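PDB 3FP5: acyl-CoA Binding Protein from Moniliophthora perniciosa, which probably binds long-chain acyl-CoA esters with its helical fold and carries them within the cell, as other members of its family do. Local coordinates for residues T93-S96 with K97-A101. Numbering follows the deposited sequence.
Sequences TEES and KKYIA
E95 and Y99 meet one turn apart on the first turns of helix 94-105, the last helix of this all-helical acyl-CoA-binding protein; a capping box of T93 and S96 opens this helix. The glutamate leaves with CG anti to its own N (chi1 178°), an extended chain that carries the carboxylate to the phenol end of Y99. OE2 of E95 lies 2.8 Å from OH of Y99, a weak hydrogen bond, and the carboxylate and ring planes stand 80° apart. The ring places one face over the carbonyl oxygen of E95, while CG of E95 packs 3.6 Å from CZ of Y99. Tyrosine suits the site because it joins a flat surface to a polar end; its side chain also touches L88 and I24. With an alanine in place of Y99, OE2 of E95 would probably lose its hydroxyl mate and a gap would be likely to open against L88 and I24. T93 is the N-cap: its OG1 accepts from N of S96 at 3.0 Å, and OG of S96 accepts in return from N of T93 at 2.9 Å. Small hydroxyl residues fit this exchange, and OG of the buried S96 is also hydrogen-bonded to O of L88, tying the cap to helix 73-91. K97 has the long, flexible chain needed to pass the T93 carbonyl and bend at chi4 (54°), bringing NZ into a salt bridge with D92. The branched apolar chain of I100 suits the side turned to L85 and L88, its CG1 3.3 Å from O of S96, the same oxygen that accepts from N of I100.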
loop_
_atom_site.group_PDB
_atom_site.type_symbol
_atom_site.label_atom_id
_atom_site.label_comp_id
_atom_site.label_asym_id
_atom_site.label_seq_id
_atom_site.Cartn_x
_atom_site.Cartn_y
_atom_site.Cartn_z
ATOM N N THR A 93 -16.325 -9.810 -2.878
ATOM C CA THR A 93 -17.623 -9.255 -3.248
ATOM C C THR A 93 -17.601 -8.882 -4.728
ATOM O O THR A 93 -16.541 -8.854 -5.361
ATOM C CB THR A 93 -17.975 -8.002 -2.413
ATOM O OG1 THR A 93 -17.044 -6.951 -2.694
ATOM C CG2 THR A 93 -17.945 -8.314 -0.917
ATOM N N GLU A 94 -18.767 -8.598 -5.292
ATOM C CA GLU A 94 -18.801 -8.171 -6.680
ATOM C C GLU A 94 -18.057 -6.856 -6.825
ATOM O O GLU A 94 -17.455 -6.586 -7.862
ATOM C CB GLU A 94 -20.249 -8.027 -7.157
ATOM C CG GLU A 94 -20.955 -9.365 -7.286
ATOM C CD GLU A 94 -20.325 -10.233 -8.358
ATOM O OE1 GLU A 94 -19.893 -9.681 -9.392
ATOM O OE2 GLU A 94 -20.261 -11.466 -8.168
ATOM N N GLU A 95 -18.105 -6.034 -5.778
ATOM C CA GLU A 95 -17.379 -4.769 -5.785
ATOM C C GLU A 95 -15.869 -5.014 -5.821
ATOM O O GLU A 95 -15.161 -4.426 -6.641
ATOM C CB GLU A 95 -17.752 -3.910 -4.574
ATOM C CG GLU A 95 -16.988 -2.585 -4.503
ATOM C CD GLU A 95 -17.347 -1.752 -3.281
ATOM O OE1 GLU A 95 -18.128 -2.234 -2.432
ATOM O OE2 GLU A 95 -16.853 -0.606 -3.177
ATOM N N SER A 96 -15.380 -5.897 -4.953
ATOM C CA SER A 96 -13.949 -6.197 -4.934
ATOM C C SER A 96 -13.505 -6.849 -6.253
ATOM O O SER A 96 -12.406 -6.583 -6.742
ATOM C CB SER A 96 -13.546 -7.043 -3.713
ATOM O OG SER A 96 -13.929 -8.397 -3.831
ATOM N N LYS A 97 -14.362 -7.685 -6.835
ATOM C CA LYS A 97 -14.034 -8.292 -8.124
ATOM C C LYS A 97 -13.857 -7.238 -9.220
ATOM O O LYS A 97 -12.989 -7.358 -10.091
ATOM C CB LYS A 97 -15.092 -9.322 -8.530
ATOM C CG LYS A 97 -14.973 -10.630 -7.768
ATOM C CD LYS A 97 -16.000 -11.655 -8.237
ATOM C CE LYS A 97 -15.877 -12.952 -7.445
ATOM N NZ LYS A 97 -15.957 -12.715 -5.974
ATOM N N LYS A 98 -14.685 -6.201 -9.174
ATOM C CA LYS A 98 -14.592 -5.094 -10.112
ATOM C C LYS A 98 -13.257 -4.361 -9.955
ATOM O O LYS A 98 -12.627 -3.972 -10.947
ATOM C CB LYS A 98 -15.753 -4.131 -9.857
ATOM C CG LYS A 98 -16.195 -3.306 -11.040
ATOM C CD LYS A 98 -17.536 -2.636 -10.716
ATOM C CE LYS A 98 -18.015 -1.741 -11.849
ATOM N NZ LYS A 98 -19.043 -0.761 -11.377
ATOM N N TYR A 99 -12.823 -4.166 -8.712
ATOM C CA TYR A 99 -11.540 -3.505 -8.456
ATOM C C TYR A 99 -10.378 -4.340 -8.971
ATOM O O TYR A 99 -9.457 -3.806 -9.592
ATOM C CB TYR A 99 -11.367 -3.164 -6.977
ATOM C CG TYR A 99 -12.426 -2.197 -6.492
ATOM C CD1 TYR A 99 -13.283 -1.582 -7.401
ATOM C CD2 TYR A 99 -12.579 -1.911 -5.146
ATOM C CE1 TYR A 99 -14.263 -0.702 -6.986
ATOM C CE2 TYR A 99 -13.561 -1.012 -4.711
ATOM C CZ TYR A 99 -14.397 -0.418 -5.646
ATOM O OH TYR A 99 -15.385 0.463 -5.262
ATOM N N ILE A 100 -10.436 -5.644 -8.723
ATOM C CA ILE A 100 -9.440 -6.559 -9.261
ATOM C C ILE A 100 -9.380 -6.408 -10.784
ATOM O O ILE A 100 -8.300 -6.294 -11.370
ATOM C CB ILE A 100 -9.760 -8.008 -8.866
ATOM C CG1 ILE A 100 -9.538 -8.196 -7.357
ATOM C CG2 ILE A 100 -8.895 -8.982 -9.663
ATOM C CD1 ILE A 100 -9.989 -9.529 -6.801
ATOM N N ALA A 101 -10.548 -6.384 -11.422
ATOM C CA ALA A 101 -10.605 -6.233 -12.872
ATOM C C ALA A 101 -9.976 -4.925 -13.367
ATOM O O ALA A 101 -9.322 -4.904 -14.417
ATOM C CB ALA A 101 -12.038 -6.373 -13.364
#